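Local coordinates for protein type III secretion system effector HopBA1 (PDB 5T09) that acts as a virulence effector that the Arabidopsis TIR-only protein RBA1 recognizes, enhancing RBA1 self-association and so triggering plant cell death, at residues K58-I61 with P62-T66; A91-R94 with E95-D99; D117-L120 with D121-E125; L127-A130 with H131-G134. All blocks are in the same frame, centred on the assembly; numbering follows the deposited sequence.

Overall arrangement
Following the chain from its N terminus, the four contacts come strictly in series: none nests in or crosses another, and each joins consecutive turns of one helix instead of closing a long loop. Contact 1 lies at the start of helix 60-74, after strand 49-54. Contact 2 takes up nearly all of helix 90-99, while contacts 3 and 4 adjoin on helix 117-132, which leads into edge strand 136-141. Contact 1 touches contact 3, where L59 meets A118 and W119 and P62 meets K122, and contact 4 through T66 and S129. Contact 2 packs F93 and L97 on L127 and H131 of contact 4. These helices belong to an EreA/ChaN-like alpha/beta fold with a largely parallel sheet.

Contact 1: K58-I61 with P62-T66; sequences KLFI and PKLIT
L64 N donates to F60 O at 2.9 Å, and the same four-residue step recurs from K63 N to L59 O and from I65 N to I61 O, evidence that K58-T66 runs into the opening turns of helix 60-74. The K63 bond is the straightest of the three, with an N-H...O angle of 163°. P62 has no N-H to give; where a donor would stand, its ring carbon CD approaches K58 O at 3.1 Å, which fits proline's usual place in the first turn of a helix. One turn further on, P62 O is gripped twice by T66: OG1 donates at 3.1 Å and the backbone N at 3.0 Å, the two reaching the carbonyl from opposite faces of its plane. The lysine K58 turns its ammonium group away from the helix, to a salt bridge with D238 near the C terminus, and L59 N bonds to N239 OD1 beside it.

With CG1 of I61 beside its backbone N (chi1 -66°), CG2 is the branch left beside the carbonyl carbon, 3.6 Å from P62 N. I61 and P62 both lie, with I65, against W188 of strand 184-190. The aliphatic start of K63 runs past the carbonyl of L59, CG coming within 3.4 Å of L59 O. On another side of the helix, F60 and L64 lie alongside each other, pointing the same way and packing on P36 of helix 36-46; ring atom F60 CE2 is 4.1 Å from methyl L64 CD2.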
ATOM      1  N   LYS A  58     -10.928  -5.397   1.759  1.00 38.38           N
ATOM      2  CA  LYS A  58     -11.689  -4.295   2.335  1.00 39.30           C
ATOM      3  C   LYS A  58     -11.804  -3.176   1.307  1.00 39.78           C
ATOM      4  O   LYS A  58     -10.792  -2.607   0.885  1.00 41.33           O
ATOM      5  CB  LYS A  58     -11.026  -3.799   3.619  1.00 40.34           C
ATOM      6  CG  LYS A  58     -10.952  -4.845   4.726  1.00 40.75           C
ATOM      7  CD  LYS A  58     -12.333  -5.332   5.151  1.00 45.54           C
ATOM      8  CE  LYS A  58     -12.233  -6.292   6.324  1.00 47.86           C
ATOM      9  NZ  LYS A  58     -13.562  -6.788   6.759  1.00 51.06           N
ATOM     10  N   LEU A  59     -13.042  -2.860   0.919  1.00 41.83           N
ATOM     11  CA  LEU A  59     -13.287  -1.913  -0.166  1.00 42.03           C
ATOM     12  C   LEU A  59     -12.837  -0.499   0.186  1.00 46.75           C
ATOM     13  O   LEU A  59     -12.457   0.268  -0.706  1.00 42.62           O
ATOM     14  CB  LEU A  59     -14.777  -1.913  -0.516  1.00 41.56           C
ATOM     15  CG  LEU A  59     -15.354  -3.258  -0.967  1.00 53.21           C
ATOM     16  CD1 LEU A  59     -16.871  -3.250  -0.900  1.00 57.61           C
ATOM     17  CD2 LEU A  59     -14.891  -3.589  -2.372  1.00 47.53           C
ATOM     18  N   PHE A  60     -12.878  -0.129   1.468  1.00 48.63           N
ATOM     19  CA  PHE A  60     -12.622   1.258   1.846  1.00 44.67           C
ATOM     20  C   PHE A  60     -11.249   1.728   1.380  1.00 37.55           C
ATOM     21  O   PHE A  60     -11.092   2.881   0.960  1.00 43.78           O
ATOM     22  CB  PHE A  60     -12.745   1.422   3.361  1.00 51.05           C
ATOM     23  CG  PHE A  60     -12.321   2.772   3.859  1.00 50.92           C
ATOM     24  CD1 PHE A  60     -13.222   3.826   3.899  1.00 54.07           C
ATOM     25  CD2 PHE A  60     -11.020   2.992   4.285  1.00 50.10           C
ATOM     26  CE1 PHE A  60     -12.835   5.068   4.353  1.00 55.92           C
ATOM     27  CE2 PHE A  60     -10.629   4.234   4.741  1.00 50.66           C
ATOM     28  CZ  PHE A  60     -11.536   5.273   4.774  1.00 49.50           C
ATOM     29  N   ILE A  61     -10.243   0.862   1.454  1.00 37.59           N
ATOM     30  CA  ILE A  61      -8.854   1.266   1.247  1.00 42.20           C
ATOM     31  C   ILE A  61      -8.617   1.600  -0.222  1.00 46.13           C
ATOM     32  O   ILE A  61      -8.139   2.703  -0.523  1.00 44.09           O
ATOM     33  CB  ILE A  61      -7.894   0.183   1.767  1.00 38.50           C
ATOM     34  CG1 ILE A  61      -8.030   0.082   3.291  1.00 42.43           C
ATOM     35  CG2 ILE A  61      -6.450   0.501   1.393  1.00 36.05           C
ATOM     36  CD1 ILE A  61      -7.348  -1.108   3.920  1.00 43.46           C
ATOM     37  N   PRO A  62      -8.920   0.708  -1.171  1.00 44.45           N
ATOM     38  CA  PRO A  62      -8.751   1.086  -2.585  1.00 40.95           C
ATOM     39  C   PRO A  62      -9.647   2.238  -3.010  1.00 38.59           C
ATOM     40  O   PRO A  62      -9.243   3.040  -3.859  1.00 47.90           O
ATOM     41  CB  PRO A  62      -9.086  -0.208  -3.342  1.00 39.86           C
ATOM     42  CG  PRO A  62      -9.862  -1.039  -2.381  1.00 45.77           C
ATOM     43  CD  PRO A  62      -9.319  -0.703  -1.028  1.00 42.06           C
ATOM     44  N   LYS A  63     -10.853   2.348  -2.451  1.00 45.18           N
ATOM     45  CA  LYS A  63     -11.696   3.507  -2.738  1.00 45.38           C
ATOM     46  C   LYS A  63     -11.034   4.793  -2.268  1.00 47.95           C
ATOM     47  O   LYS A  63     -11.085   5.819  -2.958  1.00 46.10           O
ATOM     48  CB  LYS A  63     -13.061   3.349  -2.071  1.00 50.28           C
ATOM     49  CG  LYS A  63     -14.035   2.456  -2.818  1.00 57.17           C
ATOM     50  CD  LYS A  63     -15.374   2.343  -2.085  1.00 58.89           C
ATOM     51  CE  LYS A  63     -16.071   3.694  -1.938  1.00 63.75           C
ATOM     52  NZ  LYS A  63     -17.421   3.566  -1.313  1.00 64.73           N
ATOM     53  N   LEU A  64     -10.419   4.761  -1.085  1.00 45.12           N
ATOM     54  CA  LEU A  64      -9.722   5.939  -0.582  1.00 53.59           C
ATOM     55  C   LEU A  64      -8.620   6.373  -1.540  1.00 50.01           C
ATOM     56  O   LEU A  64      -8.473   7.565  -1.831  1.00 52.51           O
ATOM     57  CB  LEU A  64      -9.146   5.650   0.804  1.00 45.83           C
ATOM     58  CG  LEU A  64      -8.239   6.736   1.391  1.00 49.80           C
ATOM     59  CD1 LEU A  64      -8.985   8.057   1.496  1.00 47.09           C
ATOM     60  CD2 LEU A  64      -7.708   6.302   2.747  1.00 51.60           C
ATOM     61  N   ILE A  65      -7.835   5.420  -2.046  1.00 52.46           N
ATOM     62  CA  ILE A  65      -6.743   5.766  -2.952  1.00 45.51           C
ATOM     63  C   ILE A  65      -7.294   6.364  -4.242  1.00 48.68           C
ATOM     64  O   ILE A  65      -6.769   7.359  -4.754  1.00 47.43           O
ATOM     65  CB  ILE A  65      -5.863   4.530  -3.215  1.00 45.43           C
ATOM     66  CG1 ILE A  65      -5.158   4.120  -1.916  1.00 45.70           C
ATOM     67  CG2 ILE A  65      -4.837   4.814  -4.309  1.00 43.42           C
ATOM     68  CD1 ILE A  65      -4.375   2.822  -1.997  1.00 49.45           C
ATOM     69  N   THR A  66      -8.359   5.773  -4.787  1.00 48.95           N
ATOM     70  CA  THR A  66      -8.989   6.328  -5.984  1.00 53.75           C
ATOM     71  C   THR A  66      -9.343   7.797  -5.788  1.00 62.72           C
ATOM     72  O   THR A  66      -9.052   8.642  -6.642  1.00 66.50           O
ATOM     73  CB  THR A  66     -10.241   5.519  -6.338  1.00 51.07           C
ATOM     74  OG1 THR A  66      -9.873   4.173  -6.666  1.00 49.20           O
ATOM     75  CG2 THR A  66     -10.982   6.139  -7.525  1.00 54.55           C
TER

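Contact 2: A91-R94 with E95-D99; sequences AAFR and EALSD
The ring of F93 meets both methyl groups of L97, one helical turn on: F93 CZ is 3.8 Å from L97 CD1, and F93 CE2 is 3.9 Å from L97 CD2. This is an i to i+4 aromatic-aliphatic pair on helix 90-99, an outer helix of the alpha/beta fold, and both residues are buried. The two side chains slant across each other, and the far end of the ring makes the contact. F93 has CG anti to the backbone N (chi1 175°), which sets CG beside its own carbonyl carbon and sends the ring toward the next turn. The interior side of the pair is completed by V104 of helix 101-112, L127 of helix 117-132 and V137 of strand 136-141.

Beneath the pair, L97 N donates to F93 O at 2.8 Å, the shortest of the backbone bonds joining the two segments. The preceding bonds are longer: A96 N reaches A92 O at 3.2 Å with an N-H...O angle of 164°. E95 N divides its hydrogen between A91 O and, weakly, A92 O. The methyl of A96 faces A103 of helix 101-112, whereas A91, R94 and E95 lie on the exposed side; there E95 CG passes 3.5 Å from A91 O. Although D99 N still bonds to E95 O, R94 O receives two weak bonds from the same residue, one from S98 N and one from S98 OG, each 3.4 Å long.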
ATOM      1  N   ALA A  91       6.352  -5.013 -17.467  1.00 66.81           N
ATOM      2  CA  ALA A  91       5.994  -4.696 -18.847  1.00 73.09           C
ATOM      3  C   ALA A  91       4.547  -5.077 -19.141  1.00 68.83           C
ATOM      4  O   ALA A  91       3.780  -4.275 -19.686  1.00 63.89           O
ATOM      5  CB  ALA A  91       6.945  -5.406 -19.810  1.00 67.79           C
ATOM      6  N   ALA A  92       4.159  -6.305 -18.792  1.00 60.20           N
ATOM      7  CA  ALA A  92       2.790  -6.748 -19.038  1.00 60.57           C
ATOM      8  C   ALA A  92       1.784  -5.875 -18.298  1.00 57.60           C
ATOM      9  O   ALA A  92       0.713  -5.559 -18.828  1.00 62.23           O
ATOM     10  CB  ALA A  92       2.633  -8.210 -18.619  1.00 60.82           C
ATOM     11  N   PHE A  93       2.112  -5.474 -17.070  1.00 49.02           N
ATOM     12  CA  PHE A  93       1.180  -4.676 -16.283  1.00 46.63           C
ATOM     13  C   PHE A  93       0.981  -3.293 -16.889  1.00 55.85           C
ATOM     14  O   PHE A  93      -0.146  -2.785 -16.931  1.00 59.25           O
ATOM     15  CB  PHE A  93       1.677  -4.560 -14.843  1.00 44.53           C
ATOM     16  CG  PHE A  93       0.833  -3.663 -13.987  1.00 40.86           C
ATOM     17  CD1 PHE A  93      -0.486  -3.984 -13.720  1.00 42.35           C
ATOM     18  CD2 PHE A  93       1.357  -2.500 -13.451  1.00 52.38           C
ATOM     19  CE1 PHE A  93      -1.267  -3.163 -12.937  1.00 44.93           C
ATOM     20  CE2 PHE A  93       0.580  -1.673 -12.665  1.00 58.53           C
ATOM     21  CZ  PHE A  93      -0.735  -2.008 -12.407  1.00 48.46           C
ATOM     22  N   ARG A  94       2.062  -2.665 -17.360  1.00 57.12           N
ATOM     23  CA  ARG A  94       1.939  -1.342 -17.958  1.00 73.65           C
ATOM     24  C   ARG A  94       1.036  -1.370 -19.184  1.00 66.43           C
ATOM     25  O   ARG A  94       0.350  -0.383 -19.472  1.00 68.59           O
ATOM     26  CB  ARG A  94       3.325  -0.800 -18.318  1.00100.56           C
ATOM     27  CG  ARG A  94       3.317   0.635 -18.821  1.00110.32           C
ATOM     28  CD  ARG A  94       4.637   1.348 -18.545  1.00115.14           C
ATOM     29  NE  ARG A  94       5.790   0.645 -19.107  1.00117.99           N
ATOM     30  CZ  ARG A  94       6.616  -0.144 -18.419  1.00114.76           C
ATOM     31  NH1 ARG A  94       6.440  -0.353 -17.119  1.00103.01           N
ATOM     32  NH2 ARG A  94       7.633  -0.728 -19.040  1.00122.54           N
ATOM     33  N   GLU A  95       1.015  -2.489 -19.912  1.00 63.01           N
ATOM     34  CA  GLU A  95       0.098  -2.624 -21.039  1.00 71.35           C
ATOM     35  C   GLU A  95      -1.347  -2.674 -20.557  1.00 62.91           C
ATOM     36  O   GLU A  95      -2.222  -1.999 -21.111  1.00 66.54           O
ATOM     37  CB  GLU A  95       0.438  -3.876 -21.847  1.00151.46           C
ATOM     38  CG  GLU A  95       1.798  -3.829 -22.517  1.00144.30           C
ATOM     39  CD  GLU A  95       2.096  -5.081 -23.316  1.00120.33           C
ATOM     40  OE1 GLU A  95       1.371  -6.084 -23.145  1.00102.99           O
ATOM     41  OE2 GLU A  95       3.052  -5.061 -24.117  1.00117.94           O
ATOM     42  N   ALA A  96      -1.614  -3.475 -19.523  1.00 58.07           N
ATOM     43  CA  ALA A  96      -2.959  -3.533 -18.961  1.00 58.47           C
ATOM     44  C   ALA A  96      -3.393  -2.169 -18.445  1.00 59.18           C
ATOM     45  O   ALA A  96      -4.533  -1.745 -18.668  1.00 57.05           O
ATOM     46  CB  ALA A  96      -3.011  -4.567 -17.837  1.00 48.78           C
ATOM     47  N   LEU A  97      -2.489  -1.466 -17.761  1.00 55.54           N
ATOM     48  CA  LEU A  97      -2.827  -0.174 -17.180  1.00 58.18           C
ATOM     49  C   LEU A  97      -3.310   0.809 -18.239  1.00 74.66           C
ATOM     50  O   LEU A  97      -4.116   1.697 -17.940  1.00 73.01           O
ATOM     51  CB  LEU A  97      -1.609   0.380 -16.439  1.00 65.29           C
ATOM     52  CG  LEU A  97      -1.821   1.281 -15.221  1.00 55.57           C
ATOM     53  CD1 LEU A  97      -2.749   0.652 -14.193  1.00 53.24           C
ATOM     54  CD2 LEU A  97      -0.471   1.577 -14.592  1.00 58.96           C
ATOM     55  N   SER A  98      -2.835   0.667 -19.479  1.00 85.09           N
ATOM     56  CA  SER A  98      -3.299   1.530 -20.559  1.00 91.66           C
ATOM     57  C   SER A  98      -4.604   1.032 -21.167  1.00 92.53           C
ATOM     58  O   SER A  98      -5.429   1.844 -21.600  1.00 98.92           O
ATOM     59  CB  SER A  98      -2.229   1.638 -21.646  1.00 96.98           C
ATOM     60  OG  SER A  98      -1.036   2.203 -21.131  1.00100.37           O
ATOM     61  N   ASP A  99      -4.810  -0.287 -21.208  1.00 90.16           N
ATOM     62  CA  ASP A  99      -6.044  -0.820 -21.773  1.00 93.64           C
ATOM     63  C   ASP A  99      -7.255  -0.465 -20.918  1.00 90.09           C
ATOM     64  O   ASP A  99      -8.370  -0.365 -21.442  1.00101.99           O
ATOM     65  CB  ASP A  99      -5.933  -2.335 -21.945  1.00 95.70           C
ATOM     66  CG  ASP A  99      -5.077  -2.724 -23.137  1.00105.06           C
ATOM     67  OD1 ASP A  99      -4.985  -1.926 -24.092  1.00114.24           O
ATOM     68  OD2 ASP A  99      -4.500  -3.832 -23.122  1.00104.14           O
TER

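Contact 3: D117-L120 with D121-E125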
ATOM      1  N   ASP A 117     -14.333 -10.252  -5.895  1.00 45.49           N
ATOM      2  CA  ASP A 117     -14.503  -9.608  -7.193  1.00 45.57           C
ATOM      3  C   ASP A 117     -14.642  -8.096  -7.040  1.00 50.13           C
ATOM      4  O   ASP A 117     -13.961  -7.326  -7.725  1.00 47.88           O
ATOM      5  CB  ASP A 117     -15.717 -10.191  -7.907  1.00 43.21           C
ATOM      6  CG  ASP A 117     -15.901  -9.622  -9.297  1.00 51.04           C
ATOM      7  OD1 ASP A 117     -15.244 -10.121 -10.233  1.00 53.81           O
ATOM      8  OD2 ASP A 117     -16.703  -8.676  -9.454  1.00 57.82           O
ATOM      9  N   ALA A 118     -15.527  -7.655  -6.145  1.00 48.62           N
ATOM     10  CA  ALA A 118     -15.713  -6.224  -5.928  1.00 47.31           C
ATOM     11  C   ALA A 118     -14.407  -5.559  -5.524  1.00 39.68           C
ATOM     12  O   ALA A 118     -14.025  -4.518  -6.071  1.00 43.70           O
ATOM     13  CB  ALA A 118     -16.779  -5.991  -4.858  1.00 47.54           C
ATOM     14  N   TRP A 119     -13.708  -6.150  -4.557  1.00 42.38           N
ATOM     15  CA  TRP A 119     -12.443  -5.588  -4.106  1.00 42.03           C
ATOM     16  C   TRP A 119     -11.430  -5.533  -5.244  1.00 37.05           C
ATOM     17  O   TRP A 119     -10.760  -4.514  -5.445  1.00 44.04           O
ATOM     18  CB  TRP A 119     -11.906  -6.408  -2.935  1.00 38.66           C
ATOM     19  CG  TRP A 119     -10.572  -5.943  -2.443  1.00 38.10           C
ATOM     20  CD1 TRP A 119     -10.322  -4.896  -1.606  1.00 36.68           C
ATOM     21  CD2 TRP A 119      -9.302  -6.522  -2.755  1.00 37.82           C
ATOM     22  NE1 TRP A 119      -8.972  -4.785  -1.379  1.00 37.65           N
ATOM     23  CE2 TRP A 119      -8.324  -5.775  -2.071  1.00 36.68           C
ATOM     24  CE3 TRP A 119      -8.898  -7.604  -3.543  1.00 43.47           C
ATOM     25  CZ2 TRP A 119      -6.967  -6.072  -2.152  1.00 36.66           C
ATOM     26  CZ3 TRP A 119      -7.548  -7.898  -3.625  1.00 45.22           C
ATOM     27  CH2 TRP A 119      -6.601  -7.136  -2.934  1.00 42.08           C
ATOM     28  N   LEU A 120     -11.308  -6.622  -6.009  1.00 43.09           N
ATOM     29  CA  LEU A 120     -10.382  -6.612  -7.137  1.00 42.88           C
ATOM     30  C   LEU A 120     -10.761  -5.527  -8.134  1.00 40.29           C
ATOM     31  O   LEU A 120      -9.888  -4.883  -8.728  1.00 41.56           O
ATOM     32  CB  LEU A 120     -10.353  -7.977  -7.824  1.00 41.79           C
ATOM     33  CG  LEU A 120      -9.223  -8.143  -8.848  1.00 49.83           C
ATOM     34  CD1 LEU A 120      -7.872  -8.206  -8.143  1.00 57.74           C
ATOM     35  CD2 LEU A 120      -9.421  -9.369  -9.720  1.00 57.23           C
ATOM     36  N   ASP A 121     -12.062  -5.308  -8.335  1.00 42.87           N
ATOM     37  CA  ASP A 121     -12.504  -4.213  -9.192  1.00 47.28           C
ATOM     38  C   ASP A 121     -12.055  -2.867  -8.632  1.00 42.03           C
ATOM     39  O   ASP A 121     -11.540  -2.015  -9.366  1.00 48.85           O
ATOM     40  CB  ASP A 121     -14.025  -4.254  -9.345  1.00 65.11           C
ATOM     41  CG  ASP A 121     -14.544  -3.198 -10.296  1.00 81.68           C
ATOM     42  OD1 ASP A 121     -14.821  -2.068  -9.840  1.00 97.96           O
ATOM     43  OD2 ASP A 121     -14.677  -3.497 -11.501  1.00 82.94           O
ATOM     44  N   LYS A 122     -12.242  -2.657  -7.324  1.00 44.54           N
ATOM     45  CA  LYS A 122     -11.850  -1.386  -6.719  1.00 41.38           C
ATOM     46  C   LYS A 122     -10.336  -1.213  -6.726  1.00 40.23           C
ATOM     47  O   LYS A 122      -9.834  -0.100  -6.930  1.00 41.14           O
ATOM     48  CB  LYS A 122     -12.394  -1.285  -5.293  1.00 43.97           C
ATOM     49  CG  LYS A 122     -13.914  -1.163  -5.205  1.00 51.87           C
ATOM     50  CD  LYS A 122     -14.407   0.082  -5.929  1.00 59.18           C
ATOM     51  CE  LYS A 122     -15.846   0.425  -5.576  1.00 64.70           C
ATOM     52  NZ  LYS A 122     -16.276   1.688  -6.245  1.00 64.24           N
ATOM     53  N   VAL A 123      -9.588  -2.293  -6.496  1.00 40.45           N
ATOM     54  CA  VAL A 123      -8.134  -2.212  -6.595  1.00 37.59           C
ATOM     55  C   VAL A 123      -7.732  -1.784  -8.000  1.00 39.67           C
ATOM     56  O   VAL A 123      -6.886  -0.904  -8.183  1.00 39.30           O
ATOM     57  CB  VAL A 123      -7.489  -3.558  -6.210  1.00 35.99           C
ATOM     58  CG1 VAL A 123      -5.984  -3.539  -6.492  1.00 35.40           C
ATOM     59  CG2 VAL A 123      -7.740  -3.864  -4.746  1.00 34.98           C
ATOM     60  N   SER A 124      -8.340  -2.402  -9.015  1.00 41.20           N
ATOM     61  CA  SER A 124      -8.031  -2.037 -10.392  1.00 41.49           C
ATOM     62  C   SER A 124      -8.374  -0.579 -10.668  1.00 43.45           C
ATOM     63  O   SER A 124      -7.598   0.137 -11.313  1.00 47.16           O
ATOM     64  CB  SER A 124      -8.781  -2.957 -11.355  1.00 51.00           C
ATOM     65  OG  SER A 124      -8.445  -4.314 -11.114  1.00 47.59           O
ATOM     66  N   GLU A 125      -9.533  -0.115 -10.191  1.00 44.29           N
ATOM     67  CA  GLU A 125      -9.887   1.290 -10.368  1.00 46.56           C
ATOM     68  C   GLU A 125      -8.852   2.202  -9.720  1.00 46.10           C
ATOM     69  O   GLU A 125      -8.497   3.248 -10.277  1.00 48.02           O
ATOM     70  CB  GLU A 125     -11.278   1.570  -9.791  1.00 47.56           C
ATOM     71  CG  GLU A 125     -11.779   2.981 -10.077  1.00 55.55           C
ATOM     72  CD  GLU A 125     -13.100   3.298  -9.394  1.00 64.97           C
ATOM     73  OE1 GLU A 125     -13.413   2.666  -8.363  1.00 59.66           O
ATOM     74  OE2 GLU A 125     -13.826   4.187  -9.892  1.00 72.41           O
TER
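V123 lays its CG2 methyl over one face of the W119 indole, a CH-pi contact between residues one helical turn apart. The methyl carbon is 3.5 Å from the centroid of the six-membered ring and 20° off the ring normal, so it sits over the face and not at an edge. Its closest ring atom is W119 CE2, at 3.3 Å, a tight approach. Both torsions serve this overlap: W119 has CG anti to the backbone N (chi1 177°), while V123 turns CG1 to that position and leaves CG2 beside its N, where it meets the indole. Beneath it, V123 N donates to W119 O at 2.7 Å.

S124 folds its hydroxyl back on the preceding turn. L120 O therefore accepts two bonds, from S124 OG at 2.8 Å and from S124 N at 2.9 Å, arriving from opposite faces of the carbonyl plane, which ties down a buried hydroxyl. K122 bends along the surface toward E125 in a long ion pair.

Within the fold, this first half of helix 117-132 lies between two others. L120 and S124 pack on helix 101-112, where D117 also forms a salt bridge with K105; W119 and K122 rest on P62 of helix 60-74, and the W119 ring meets that of F84, which follows strand 77-82, with their planes about 80° apart.

Contact 4: L127-A130 with H131-G134; sequences LCSA and HRAG
L127 contributes its carbonyl to the contact, accepting from H131 N at 2.9 Å. Its side chain serves a different task, packing on V104 and L108 of helix 101-112 and on V137 of strand 136-141. Next, C128 O receives R132 N in an almost straight bond, the N-H...O angle being 176°. C128 is also where the arginine doubles back. With chi1 at 59°, R132 CG sits between its own N and carbonyl carbon, only 3.2 Å from C128 O, and a further bend at chi3 brings the guanidinium round beside the helix. C128 O then lies 3.7 Å above one face of that flat group, displaced toward its rim, while R132 NH1 stands 3.5 Å from C128 CB.

At S129 the regular bonding gives way to a helix end. Its hydroxyl turns back to E125 O, but S129 O obtains just a weak bond from A133 N, 3.2 Å long. This is the last turn of helix 117-132, closed by a Schellman motif: G134 leaves helical geometry with phi 94°, and the chain then passes to strand 136-141. A130, last of the first segment, offers its carbonyl to the same A133 N in a second weak bond and packs its methyl on V137. Past it, G134 N bonds to H131 O at 3.0 Å, and G134 O accepts from K73 NZ of helix 60-74.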
ATOM      1  N   LEU A 127      -5.578   1.620  -9.128  1.00 42.16           N
ATOM      2  CA  LEU A 127      -4.358   1.643  -9.927  1.00 42.34           C
ATOM      3  C   LEU A 127      -4.546   2.496 -11.175  1.00 45.10           C
ATOM      4  O   LEU A 127      -3.684   3.312 -11.519  1.00 46.16           O
ATOM      5  CB  LEU A 127      -3.954   0.219 -10.306  1.00 42.83           C
ATOM      6  CG  LEU A 127      -3.684  -0.736  -9.140  1.00 45.37           C
ATOM      7  CD1 LEU A 127      -3.272  -2.099  -9.668  1.00 42.96           C
ATOM      8  CD2 LEU A 127      -2.625  -0.174  -8.203  1.00 44.27           C
ATOM      9  N   CYS A 128      -5.673   2.318 -11.867  1.00 48.46           N
ATOM     10  CA  CYS A 128      -5.947   3.126 -13.050  1.00 50.85           C
ATOM     11  C   CYS A 128      -6.059   4.603 -12.696  1.00 51.51           C
ATOM     12  O   CYS A 128      -5.495   5.456 -13.389  1.00 60.07           O
ATOM     13  CB  CYS A 128      -7.223   2.633 -13.730  1.00 53.85           C
ATOM     14  SG  CYS A 128      -7.038   1.039 -14.564  1.00 55.40           S
ATOM     15  N   SER A 129      -6.774   4.926 -11.613  1.00 51.07           N
ATOM     16  CA  SER A 129      -6.948   6.326 -11.232  1.00 53.25           C
ATOM     17  C   SER A 129      -5.614   6.970 -10.885  1.00 52.87           C
ATOM     18  O   SER A 129      -5.394   8.151 -11.169  1.00 55.49           O
ATOM     19  CB  SER A 129      -7.916   6.436 -10.053  1.00 59.83           C
ATOM     20  OG  SER A 129      -9.136   5.769 -10.335  1.00 67.79           O
ATOM     21  N   ALA A 130      -4.710   6.210 -10.265  1.00 51.59           N
ATOM     22  CA  ALA A 130      -3.370   6.725 -10.007  1.00 58.45           C
ATOM     23  C   ALA A 130      -2.616   6.936 -11.313  1.00 58.04           C
ATOM     24  O   ALA A 130      -2.003   7.988 -11.527  1.00 58.69           O
ATOM     25  CB  ALA A 130      -2.605   5.764  -9.095  1.00 53.42           C
ATOM     26  N   HIS A 131      -2.663   5.945 -12.205  1.00 56.68           N
ATOM     27  CA  HIS A 131      -1.968   6.055 -13.483  1.00 52.37           C
ATOM     28  C   HIS A 131      -2.416   7.292 -14.252  1.00 56.20           C
ATOM     29  O   HIS A 131      -1.589   8.117 -14.658  1.00 66.82           O
ATOM     30  CB  HIS A 131      -2.204   4.793 -14.312  1.00 56.15           C
ATOM     31  CG  HIS A 131      -1.529   4.817 -15.647  1.00 58.56           C
ATOM     32  ND1 HIS A 131      -0.165   4.686 -15.793  1.00 60.77           N
ATOM     33  CD2 HIS A 131      -2.030   4.958 -16.897  1.00 62.25           C
ATOM     34  CE1 HIS A 131       0.145   4.746 -17.076  1.00 69.46           C
ATOM     35  NE2 HIS A 131      -0.968   4.910 -17.766  1.00 66.80           N
ATOM     36  N   ARG A 132      -3.726   7.440 -14.466  1.00 57.79           N
ATOM     37  CA  ARG A 132      -4.204   8.562 -15.266  1.00 61.93           C
ATOM     38  C   ARG A 132      -4.070   9.896 -14.542  1.00 65.37           C
ATOM     39  O   ARG A 132      -4.230  10.944 -15.178  1.00 67.37           O
ATOM     40  CB  ARG A 132      -5.659   8.331 -15.699  1.00 77.33           C
ATOM     41  CG  ARG A 132      -6.673   8.153 -14.577  1.00 90.53           C
ATOM     42  CD  ARG A 132      -8.075   7.893 -15.138  1.00101.49           C
ATOM     43  NE  ARG A 132      -8.133   6.719 -16.014  1.00108.25           N
ATOM     44  CZ  ARG A 132      -8.677   5.544 -15.696  1.00113.59           C
ATOM     45  NH1 ARG A 132      -9.234   5.342 -14.507  1.00 98.75           N
ATOM     46  NH2 ARG A 132      -8.666   4.554 -16.581  1.00130.29           N
ATOM     47  N   ALA A 133      -3.767   9.889 -13.246  1.00 66.63           N
ATOM     48  CA  ALA A 133      -3.451  11.116 -12.525  1.00 64.44           C
ATOM     49  C   ALA A 133      -1.997  11.540 -12.690  1.00 67.72           C
ATOM     50  O   ALA A 133      -1.598  12.563 -12.122  1.00 64.24           O
ATOM     51  CB  ALA A 133      -3.765  10.947 -11.036  1.00 68.61           C
ATOM     52  N   GLY A 134      -1.201  10.788 -13.446  1.00 67.31           N
ATOM     53  CA  GLY A 134       0.200  11.098 -13.628  1.00 67.85           C
ATOM     54  C   GLY A 134       1.142  10.399 -12.674  1.00 66.48           C
ATOM     55  O   GLY A 134       2.316  10.782 -12.601  1.00 61.01           O
TER